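Local coordinates for polyketide synthase type I (Bacillus amyloliquefaciens, PDB 5KKU), which is the N-terminal dehydratase domain of a modular polyketide synthase of the difficidin assembly line and probably removes water from beta-hydroxyacyl intermediates held on a carrier protein, at residues Lys9-Lys14 against Val78-Ala83; Phe72-Tyr77 against Ser93-Asn98; Ile224-Met229 against Glu275-Thr280; Lys243-Glu248 against Tyr259-Thr264. All coordinates share one frame; numbering follows the deposited sequence.

Interaction 1: residues Lys9-Lys14 against Val78-Ala83; sequences KTFLQK and VTFTPA
Strand 9-14 runs antiparallel to strand 78-83, their short axes 4.4 Å apart at the closest and their N-to-C directions 161° apart, with K9-F80 and F11-V78 as hydrogen-bonded pairs and T10-T79 as the non-hydrogen-bonded pair between them. The F11 pair is the tighter of the two: F11 N gives a nearly straight bond to V78 O at 2.6 Å, and V78 N returns one to F11 O at 2.8 Å. At the K9 pair F80 N reaches K9 O from well above the carbonyl plane. T10 and T79 lie on one face of the sheet, each with OG1 anti to its own carbonyl carbon, so that the two side chains cross obliquely and bring T10 OG1 to T79 OG1 at 2.8 Å, in a hydrogen bond that either could donate. The other face carries F11, V78 and F80. Both phenylalanines set CG beside the backbone N, and their ring planes stand 84° apart; F80 CD1 comes to the edge of the F11 ring, 3.6 Å from F11 CD2. This aromatic face turns to helix 37-49 of the predicted N-terminal hotdog fold: L45 touches F11 and V78, while the Y49 ring meets that of F80. V89 and I91 of strand 86-97 touch V78, so strand 73-83 lies between strands 9-15 and 86-97.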
# COMPACT_ATOMS: atom_id res chain seq x y z
N LYS A 9 -11.26 12.93 17.11
CA LYS A 9 -11.88 11.64 17.39
C LYS A 9 -10.89 10.50 17.16
O LYS A 9 -10.55 10.18 16.02
CB LYS A 9 -13.12 11.44 16.52
CG LYS A 9 -13.94 10.21 16.89
CD LYS A 9 -15.35 10.59 17.31
CE LYS A 9 -16.05 9.42 17.99
NZ LYS A 9 -17.13 8.85 17.14
N THR A 10 -10.44 9.88 18.25
CA THR A 10 -9.49 8.78 18.16
C THR A 10 -10.22 7.44 18.06
O THR A 10 -11.03 7.10 18.92
CB THR A 10 -8.55 8.75 19.38
OG1 THR A 10 -7.78 9.96 19.42
CG2 THR A 10 -7.61 7.56 19.30
N PHE A 11 -9.91 6.68 17.01
CA PHE A 11 -10.53 5.38 16.80
C PHE A 11 -9.55 4.25 17.07
O PHE A 11 -8.36 4.36 16.76
CB PHE A 11 -11.08 5.28 15.38
CG PHE A 11 -12.23 6.20 15.10
CD1 PHE A 11 -13.52 5.86 15.49
CD2 PHE A 11 -12.03 7.41 14.45
CE1 PHE A 11 -14.58 6.71 15.24
CE2 PHE A 11 -13.09 8.26 14.20
CZ PHE A 11 -14.37 7.91 14.59
N LEU A 12 -10.04 3.16 17.64
CA LEU A 12 -9.21 2.01 17.95
C LEU A 12 -9.28 0.86 16.96
O LEU A 12 -10.31 0.34 16.77
CB LEU A 12 -9.57 1.44 19.30
CG LEU A 12 -8.88 0.14 19.68
CD1 LEU A 12 -7.41 0.37 19.93
CD2 LEU A 12 -9.52 -0.56 20.83
N GLN A 13 -8.15 0.45 16.41
CA GLN A 13 -8.10 -0.70 15.52
C GLN A 13 -7.13 -1.75 16.04
O GLN A 13 -6.16 -1.43 16.60
CB GLN A 13 -7.71 -0.28 14.15
CG GLN A 13 -8.71 0.59 13.43
CD GLN A 13 -9.89 -0.17 12.97
OE1 GLN A 13 -9.81 -0.89 12.01
NE2 GLN A 13 -10.95 -0.07 13.68
N LYS A 14 -7.42 -3.01 15.80
CA LYS A 14 -6.57 -4.07 16.29
C LYS A 14 -5.85 -4.85 15.21
O LYS A 14 -6.44 -5.37 14.35
CB LYS A 14 -7.39 -5.05 17.09
CG LYS A 14 -8.25 -4.40 18.13
CD LYS A 14 -8.73 -5.42 19.12
CE LYS A 14 -9.36 -4.75 20.32
NZ LYS A 14 -10.38 -3.78 19.91
N VAL A 78 -6.15 5.59 15.64
CA VAL A 78 -6.35 6.49 14.52
C VAL A 78 -7.03 7.77 14.96
O VAL A 78 -8.15 7.75 15.37
CB VAL A 78 -7.12 5.85 13.35
CG1 VAL A 78 -7.14 6.75 12.17
CG2 VAL A 78 -6.52 4.55 12.93
N THR A 79 -6.37 8.88 14.84
CA THR A 79 -6.90 10.11 15.37
C THR A 79 -7.21 11.13 14.29
O THR A 79 -6.35 11.58 13.60
CB THR A 79 -5.91 10.75 16.37
OG1 THR A 79 -5.77 9.90 17.48
CG2 THR A 79 -6.37 12.09 16.84
N PHE A 80 -8.47 11.48 14.16
CA PHE A 80 -8.88 12.52 13.24
C PHE A 80 -8.84 13.89 13.92
O PHE A 80 -9.47 14.08 14.92
CB PHE A 80 -10.26 12.24 12.71
CG PHE A 80 -10.32 11.06 11.79
CD1 PHE A 80 -10.34 9.78 12.28
CD2 PHE A 80 -10.38 11.24 10.45
CE1 PHE A 80 -10.38 8.70 11.43
CE2 PHE A 80 -10.43 10.16 9.61
CZ PHE A 80 -10.43 8.90 10.10
N THR A 81 -8.12 14.84 13.38
CA THR A 81 -8.05 16.14 13.97
C THR A 81 -8.48 17.15 12.93
O THR A 81 -7.94 17.18 11.87
CB THR A 81 -6.62 16.46 14.37
OG1 THR A 81 -6.23 15.64 15.46
CG2 THR A 81 -6.43 17.92 14.75
N PRO A 82 -9.44 17.99 13.26
CA PRO A 82 -9.89 19.03 12.36
C PRO A 82 -8.80 20.01 11.94
O PRO A 82 -7.92 20.37 12.66
CB PRO A 82 -10.91 19.76 13.20
CG PRO A 82 -11.51 18.72 14.01
CD PRO A 82 -10.36 17.85 14.39
N ALA A 83 -8.93 20.43 10.70
CA ALA A 83 -7.98 21.33 10.12
C ALA A 83 -8.55 22.15 9.00
O ALA A 83 -9.72 22.23 8.82
CB ALA A 83 -6.76 20.58 9.66

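Interaction 2: residues Phe72-Tyr77 against Ser93-Asn98; sequences FDKHLY and SEKAKN
In the beta hairpin of strands 73-83 and 86-97, part of the predicted N-terminal hotdog fold, F72-Y77 pairs with S93-N98 at the end away from the turn. The antiparallel strands splay to 137°, with D73-A96 and H75-E94 as hydrogen-bonded pairs. H75 N points nearly along the C=O axis of E94 at 2.9 Å from its O, whereas A96 N comes to D73 O from far above the carbonyl plane. One face carries H75, E94 and A96. A96 CB sits over the centre of the H75 ring, 3.8 Å from its centroid, a CH-pi contact that lays the imidazole flat against the methyl. The K95 chain, straight until its last bend, runs obliquely over one face of the F72 ring, with K95 CD 3.8 Å from the ring centroid. K95 NZ is farther off, a cation-pi attraction that is weak at most. F72 holds its ring in the crowded position between N and carbonyl carbon (chi1 53°). K74 bends three times, bringing K74 CD within 3.3 Å of E94 O and its NZ to the carbonyl of V67. On the face of the sheet opposite H75 and A96, L76 CD1 packs on S93 CB, whose OG bonds to N109. E94 extends from a CG anti to its backbone N; OE2 takes the N-H of G103, and OE1 accepts from the hydroxyl of Y77. Ring and carboxylate there are only 30° from coplanar, and Y77 OH stands 2.9 Å from E94 OE1, somewhat above the carboxylate plane.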
# COMPACT_ATOMS: atom_id res chain seq x y z
N PHE A 72 3.33 -10.53 21.42
CA PHE A 72 2.43 -9.37 21.45
C PHE A 72 1.63 -9.08 20.20
O PHE A 72 2.07 -9.24 19.13
CB PHE A 72 3.13 -8.08 21.89
CG PHE A 72 4.34 -7.77 21.10
CD1 PHE A 72 4.25 -7.12 19.92
CD2 PHE A 72 5.56 -8.19 21.52
CE1 PHE A 72 5.34 -6.85 19.18
CE2 PHE A 72 6.66 -7.94 20.79
CZ PHE A 72 6.55 -7.26 19.62
N ASP A 73 0.43 -8.59 20.35
CA ASP A 73 -0.31 -8.06 19.23
C ASP A 73 -0.09 -6.56 19.15
O ASP A 73 0.79 -6.04 19.78
CB ASP A 73 -1.78 -8.36 19.38
CG ASP A 73 -2.07 -9.82 19.44
OD1 ASP A 73 -1.40 -10.59 18.78
OD2 ASP A 73 -2.98 -10.19 20.14
N LYS A 74 -0.89 -5.84 18.39
CA LYS A 74 -0.82 -4.41 18.38
C LYS A 74 -2.18 -3.76 18.43
O LYS A 74 -3.08 -4.22 17.84
CB LYS A 74 -0.06 -3.90 17.18
CG LYS A 74 1.38 -4.21 17.18
CD LYS A 74 2.10 -3.53 18.28
CE LYS A 74 3.28 -2.83 17.71
NZ LYS A 74 4.42 -3.73 17.45
N HIS A 75 -2.28 -2.68 19.16
CA HIS A 75 -3.41 -1.79 19.10
C HIS A 75 -3.04 -0.54 18.40
O HIS A 75 -2.10 0.07 18.73
CB HIS A 75 -3.93 -1.44 20.48
CG HIS A 75 -4.78 -2.51 21.08
ND1 HIS A 75 -5.45 -2.34 22.25
CD2 HIS A 75 -5.04 -3.76 20.67
CE1 HIS A 75 -6.10 -3.43 22.54
NE2 HIS A 75 -5.88 -4.31 21.60
N LEU A 76 -3.81 -0.13 17.44
CA LEU A 76 -3.55 1.08 16.71
C LEU A 76 -4.54 2.19 17.09
O LEU A 76 -5.66 1.95 17.35
CB LEU A 76 -3.65 0.79 15.22
CG LEU A 76 -2.44 0.20 14.53
CD1 LEU A 76 -1.93 -1.05 15.21
CD2 LEU A 76 -2.70 -0.02 13.07
N TYR A 77 -4.09 3.41 17.15
CA TYR A 77 -4.94 4.54 17.47
C TYR A 77 -5.01 5.52 16.29
O TYR A 77 -4.06 6.17 15.99
CB TYR A 77 -4.48 5.23 18.74
CG TYR A 77 -4.35 4.34 19.94
CD1 TYR A 77 -5.45 3.84 20.55
CD2 TYR A 77 -3.13 3.98 20.44
CE1 TYR A 77 -5.35 3.03 21.63
CE2 TYR A 77 -3.02 3.18 21.53
CZ TYR A 77 -4.15 2.70 22.11
OH TYR A 77 -4.10 1.91 23.18
N SER A 93 0.57 3.30 17.42
CA SER A 93 0.31 1.96 17.89
C SER A 93 1.05 1.55 19.13
O SER A 93 2.03 2.12 19.49
CB SER A 93 0.56 0.96 16.79
OG SER A 93 1.80 1.15 16.24
N GLU A 94 0.61 0.48 19.74
CA GLU A 94 1.12 0.05 21.00
C GLU A 94 1.03 -1.43 21.14
O GLU A 94 0.19 -2.00 20.56
CB GLU A 94 0.25 0.69 22.06
CG GLU A 94 0.64 0.50 23.48
CD GLU A 94 -0.53 0.66 24.41
OE1 GLU A 94 -1.45 1.38 24.11
OE2 GLU A 94 -0.50 0.07 25.48
N LYS A 95 1.92 -2.03 21.92
CA LYS A 95 1.85 -3.45 22.16
C LYS A 95 0.58 -3.81 22.98
O LYS A 95 0.17 -3.07 23.84
CB LYS A 95 3.09 -3.95 22.87
CG LYS A 95 4.28 -4.29 22.03
CD LYS A 95 5.41 -4.79 22.93
CE LYS A 95 6.82 -4.62 22.41
NZ LYS A 95 7.26 -3.23 22.21
N ALA A 96 -0.02 -4.95 22.70
CA ALA A 96 -1.10 -5.44 23.52
C ALA A 96 -1.02 -6.94 23.64
O ALA A 96 -0.34 -7.56 22.90
CB ALA A 96 -2.42 -5.05 22.94
N LYS A 97 -1.73 -7.50 24.57
CA LYS A 97 -1.77 -8.93 24.77
C LYS A 97 -3.14 -9.37 25.28
O LYS A 97 -3.69 -8.78 26.16
CB LYS A 97 -0.67 -9.38 25.69
CG LYS A 97 -0.26 -10.81 25.51
CD LYS A 97 1.14 -11.10 26.01
CE LYS A 97 1.43 -12.58 25.93
NZ LYS A 97 2.63 -13.04 26.67
N ASN A 98 -3.68 -10.41 24.68
CA ASN A 98 -4.99 -10.90 25.04
C ASN A 98 -6.03 -9.80 25.19
O ASN A 98 -6.75 -9.76 26.18
CB ASN A 98 -4.88 -11.71 26.33
CG ASN A 98 -4.17 -13.02 26.14
OD1 ASN A 98 -4.28 -13.63 25.12
ND2 ASN A 98 -3.48 -13.47 27.14

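Interaction 3: residues Ile224-Met229 against Glu275-Thr280; sequences IDRFCM and ECEKLT
R226 lies across two acidic side chains of the facing strand and meets each at the edge of its guanidinium. CG is anti to the backbone N, and a bend at chi3 (95°) turns the group so that NH2 reaches E275 OE1 at 2.6 Å while NE gives a nearly straight bond to E277 OE2 at 3.2 Å. The guanidinium is steeply inclined to both carboxylates, 81° to that of E275 and 65° to that of E277, and NE stands well above the latter's plane. Y230 OH bonds to both E275 OE1 and R226 NH2, and E56 pairs with NH1, so three carboxylates surround the guanidinium and probably balance its charge while fixing its rotation. On the other face of the sheet C276 SG lies at the edge of the F227 ring, near its plane, and F227 CD2 is 3.7 Å from C276 CB. I224 CG2 touches that sulfur as well, and I224 CG1 packs on L279 CD1 at 3.8 Å. D225 and K278 lie side by side, with D225 OD2 3.5 Å from K278 CD; the ammonium of K278 goes on to S260 OG. Between these two faces the strands run nearly antiparallel. E277 N bonds to R226 O at 2.7 Å, whereas E277 O receives both R226 N and, weakly, D225 N. D225 and R226 thus share E277 as partner: a classic beta bulge, set where strand 219-229 turns a corner, in the antiparallel sheet of the predicted C-terminal hotdog fold.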
# COMPACT_ATOMS: atom_id res chain seq x y z
N ILE A 224 3.21 9.68 0.01
CA ILE A 224 2.35 9.58 -1.15
C ILE A 224 1.72 10.93 -1.29
O ILE A 224 1.17 11.39 -0.36
CB ILE A 224 1.25 8.47 -1.05
CG1 ILE A 224 1.83 7.08 -1.21
CG2 ILE A 224 0.17 8.65 -2.09
CD1 ILE A 224 0.86 5.97 -0.94
N ASP A 225 1.83 11.59 -2.41
CA ASP A 225 1.28 12.92 -2.52
C ASP A 225 -0.22 12.90 -2.51
O ASP A 225 -0.84 13.64 -1.81
CB ASP A 225 1.80 13.67 -3.72
CG ASP A 225 3.04 14.44 -3.43
OD1 ASP A 225 3.62 14.31 -2.35
OD2 ASP A 225 3.49 15.20 -4.28
N ARG A 226 -0.82 12.01 -3.28
CA ARG A 226 -2.23 11.82 -3.29
C ARG A 226 -2.64 10.41 -3.61
O ARG A 226 -2.09 9.81 -4.50
CB ARG A 226 -2.94 12.80 -4.22
CG ARG A 226 -4.43 12.62 -4.25
CD ARG A 226 -5.20 13.67 -5.01
NE ARG A 226 -5.43 13.23 -6.36
CZ ARG A 226 -6.57 12.76 -6.81
NH1 ARG A 226 -7.62 12.73 -6.04
NH2 ARG A 226 -6.64 12.37 -8.03
N PHE A 227 -3.60 9.88 -2.88
CA PHE A 227 -4.25 8.64 -3.20
C PHE A 227 -5.74 8.81 -3.10
O PHE A 227 -6.23 9.39 -2.19
CB PHE A 227 -3.78 7.50 -2.30
CG PHE A 227 -4.21 6.17 -2.75
CD1 PHE A 227 -5.41 5.68 -2.38
CD2 PHE A 227 -3.40 5.38 -3.56
CE1 PHE A 227 -5.83 4.45 -2.81
CE2 PHE A 227 -3.81 4.15 -3.98
CZ PHE A 227 -5.03 3.68 -3.61
N CYS A 228 -6.48 8.30 -4.05
CA CYS A 228 -7.89 8.50 -4.08
C CYS A 228 -8.63 7.29 -4.62
O CYS A 228 -8.35 6.88 -5.70
CB CYS A 228 -8.18 9.75 -4.90
SG CYS A 228 -9.88 10.23 -5.05
N MET A 229 -9.52 6.61 -4.05
CA MET A 229 -10.43 5.51 -4.38
C MET A 229 -11.66 6.03 -5.10
O MET A 229 -12.38 6.87 -4.57
CB MET A 229 -10.85 4.73 -3.13
CG MET A 229 -9.72 3.98 -2.43
SD MET A 229 -8.95 2.74 -3.50
CE MET A 229 -10.29 1.57 -3.70
N GLU A 275 -6.41 6.35 -8.01
CA GLU A 275 -5.31 7.13 -8.48
C GLU A 275 -4.28 7.33 -7.39
O GLU A 275 -4.62 7.66 -6.27
CB GLU A 275 -5.77 8.49 -8.95
CG GLU A 275 -6.55 8.55 -10.23
CD GLU A 275 -6.67 9.96 -10.74
OE1 GLU A 275 -7.13 10.79 -10.01
OE2 GLU A 275 -6.27 10.25 -11.83
N CYS A 276 -3.04 7.21 -7.75
CA CYS A 276 -1.98 7.44 -6.85
C CYS A 276 -0.98 8.38 -7.45
O CYS A 276 -0.36 8.09 -8.40
CB CYS A 276 -1.33 6.14 -6.47
SG CYS A 276 -0.02 6.25 -5.29
N GLU A 277 -0.78 9.50 -6.82
CA GLU A 277 0.12 10.48 -7.35
C GLU A 277 1.39 10.50 -6.57
O GLU A 277 1.35 10.71 -5.39
CB GLU A 277 -0.52 11.84 -7.27
CG GLU A 277 -1.41 12.16 -8.39
CD GLU A 277 -2.01 13.51 -8.22
OE1 GLU A 277 -1.30 14.40 -7.75
OE2 GLU A 277 -3.17 13.65 -8.54
N LYS A 278 2.48 10.27 -7.24
CA LYS A 278 3.78 10.32 -6.68
C LYS A 278 4.01 9.41 -5.46
O LYS A 278 4.22 9.88 -4.39
CB LYS A 278 4.17 11.76 -6.41
CG LYS A 278 5.66 11.97 -6.35
CD LYS A 278 6.02 13.10 -5.43
CE LYS A 278 7.29 13.80 -5.87
NZ LYS A 278 8.53 12.99 -5.87
N LEU A 279 4.03 8.11 -5.66
CA LEU A 279 4.43 7.21 -4.61
C LEU A 279 5.92 7.21 -4.50
O LEU A 279 6.62 6.83 -5.38
CB LEU A 279 3.88 5.81 -4.81
CG LEU A 279 4.60 4.66 -4.12
CD1 LEU A 279 4.28 4.64 -2.67
CD2 LEU A 279 4.29 3.33 -4.74
N THR A 280 6.43 7.68 -3.40
CA THR A 280 7.85 7.74 -3.23
C THR A 280 8.26 6.58 -2.41
O THR A 280 7.68 6.32 -1.44
CB THR A 280 8.29 9.04 -2.57
OG1 THR A 280 8.03 10.13 -3.42
CG2 THR A 280 9.76 9.01 -2.33

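Interaction 4: residues Lys243-Glu248 against Tyr259-Thr264; sequences KNSRTE and YSADFT
S245 has the most surface buried here, followed by Y259, with R246 and A261 close behind. S245 sits at the end of a 3-10 turn, closed by R246 N bonding to K243 O, and its side chain points at the facing strand. Its OG lies 3.4 Å from D262 N, a weak though fairly straight hydrogen bond, and equally near D262 CB; its stronger partner is the carbonyl of A242. Y259 meets the 243-248 segment through its base: Y259 CB lies 3.5 Å from E248 CB on the same face of the sheet. Its CG takes the crowded position between N and carbonyl carbon (chi1 63°), and the ring leads away from E248 to meet that of Y219. R246 reaches out with CG anti to the backbone N (chi1 -176°) and bends at chi3 (-77°), bringing one face of its guanidinium over A261 CB, which lies toward the rim of the group, 3.5 Å from R246 NH2. The backbones join at the hydrogen-bonded pair T247-S260, where T247 N to S260 O and S260 N to T247 O both measure 3.0 Å, each donor nearly along the C=O axis. S260 OG and D262 OD1 have their main partners in K278, from the next strand. This hairpin of strands 236-248 and 258-266 in the predicted C-terminal hotdog fold is therefore held here by two good backbone bonds; the side chains add the weak bond of S245 OG and van der Waals packing, including a guanidinium on a methyl, and no salt bridge spans the two segments, in keeping with a surface contact.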
# COMPACT_ATOMS: atom_id res chain seq x y z
N LYS A 243 6.35 5.48 -17.52
CA LYS A 243 7.72 5.90 -17.36
C LYS A 243 7.91 7.38 -17.20
O LYS A 243 8.61 7.79 -16.36
CB LYS A 243 8.61 5.32 -18.45
CG LYS A 243 10.07 5.37 -18.08
CD LYS A 243 10.92 4.31 -18.70
CE LYS A 243 12.19 4.91 -19.25
NZ LYS A 243 11.91 6.17 -20.00
N ASN A 244 7.18 8.16 -17.97
CA ASN A 244 7.20 9.61 -17.88
C ASN A 244 6.77 10.23 -16.55
O ASN A 244 7.12 11.32 -16.27
CB ASN A 244 6.46 10.26 -19.06
CG ASN A 244 4.99 10.41 -18.84
OD1 ASN A 244 4.38 9.63 -18.17
ND2 ASN A 244 4.43 11.41 -19.43
N SER A 245 6.02 9.50 -15.76
CA SER A 245 5.63 9.87 -14.44
C SER A 245 6.67 9.51 -13.39
O SER A 245 6.47 9.76 -12.26
CB SER A 245 4.28 9.25 -14.13
OG SER A 245 4.38 8.07 -13.37
N ARG A 246 7.74 8.84 -13.77
CA ARG A 246 8.75 8.44 -12.82
C ARG A 246 9.89 9.43 -12.75
O ARG A 246 10.40 9.84 -13.75
CB ARG A 246 9.29 7.08 -13.19
CG ARG A 246 10.29 6.44 -12.27
CD ARG A 246 10.47 4.98 -12.64
NE ARG A 246 9.40 4.12 -12.20
CZ ARG A 246 8.18 4.07 -12.73
NH1 ARG A 246 7.89 4.82 -13.77
NH2 ARG A 246 7.26 3.29 -12.24
N THR A 247 10.28 9.84 -11.56
CA THR A 247 11.46 10.61 -11.34
C THR A 247 12.25 9.96 -10.24
O THR A 247 11.74 9.16 -9.48
CB THR A 247 11.20 12.06 -10.93
OG1 THR A 247 10.49 12.11 -9.70
CG2 THR A 247 10.45 12.81 -12.00
N GLU A 248 13.51 10.33 -10.17
CA GLU A 248 14.42 9.74 -9.24
C GLU A 248 15.60 10.62 -8.87
O GLU A 248 15.96 11.53 -9.57
CB GLU A 248 14.86 8.39 -9.74
CG GLU A 248 16.16 8.32 -10.48
CD GLU A 248 16.35 7.02 -11.20
OE1 GLU A 248 15.40 6.25 -11.30
OE2 GLU A 248 17.46 6.77 -11.68
N TYR A 259 13.21 7.00 -5.24
CA TYR A 259 12.52 7.28 -6.50
C TYR A 259 11.01 7.25 -6.34
O TYR A 259 10.48 6.63 -5.41
CB TYR A 259 12.97 6.31 -7.61
CG TYR A 259 12.67 4.84 -7.40
CD1 TYR A 259 11.46 4.29 -7.83
CD2 TYR A 259 13.60 3.99 -6.83
CE1 TYR A 259 11.19 2.94 -7.66
CE2 TYR A 259 13.34 2.65 -6.66
CZ TYR A 259 12.14 2.13 -7.08
OH TYR A 259 11.88 0.78 -6.91
N SER A 260 10.30 7.83 -7.27
CA SER A 260 8.91 8.05 -7.13
C SER A 260 8.19 8.00 -8.48
O SER A 260 8.77 8.27 -9.47
CB SER A 260 8.69 9.38 -6.43
OG SER A 260 8.74 10.40 -7.34
N ALA A 261 6.92 7.59 -8.44
CA ALA A 261 6.07 7.39 -9.60
C ALA A 261 4.59 7.48 -9.29
O ALA A 261 4.20 7.39 -8.19
CB ALA A 261 6.36 6.04 -10.24
N ASP A 262 3.72 7.59 -10.10
CA ASP A 262 2.27 7.66 -10.16
C ASP A 262 1.78 6.34 -10.67
O ASP A 262 2.44 5.73 -11.47
CB ASP A 262 1.79 8.67 -11.20
CG ASP A 262 2.02 10.11 -10.80
OD1 ASP A 262 2.29 10.40 -9.65
OD2 ASP A 262 1.90 10.95 -11.70
N PHE A 263 0.67 5.85 -10.20
CA PHE A 263 0.07 4.70 -10.81
C PHE A 263 -1.41 4.93 -10.87
O PHE A 263 -1.91 5.69 -10.10
CB PHE A 263 0.48 3.34 -10.17
CG PHE A 263 -0.03 3.09 -8.77
CD1 PHE A 263 -1.32 2.70 -8.52
CD2 PHE A 263 0.82 3.18 -7.70
CE1 PHE A 263 -1.76 2.46 -7.25
CE2 PHE A 263 0.38 2.94 -6.44
CZ PHE A 263 -0.92 2.58 -6.22
N THR A 264 -2.11 4.27 -11.77
CA THR A 264 -3.56 4.29 -11.80
C THR A 264 -4.08 2.89 -11.81
O THR A 264 -3.58 2.08 -12.51
CB THR A 264 -4.11 5.03 -13.04
OG1 THR A 264 -3.52 6.31 -13.15
CG2 THR A 264 -5.62 5.12 -13.00

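How the interactions relate
Interactions 1 and 2 share strand 73-83 in the predicted N-terminal hotdog fold and join directly through Q13 O and L76 N, 2.8 Å apart. Interactions 3 and 4 belong to the C-terminal one; 275-280 and 259-264 are neighbouring strands, with L279 N 2.6 Å from A261 O, and interaction 4 nests inside the loop closed by interaction 3. Interactions 2 and 3 are buried, interaction 1 partly so, and interaction 4 lies at the surface. Their chemistry follows: a salt-bridge network in interaction 3, CH-pi contacts in interaction 2, paired hydroxyls and phenylalanines in interaction 1, mainly backbone bonds in interaction 4. The centres of interactions 2 and 4 are about 35 Å apart.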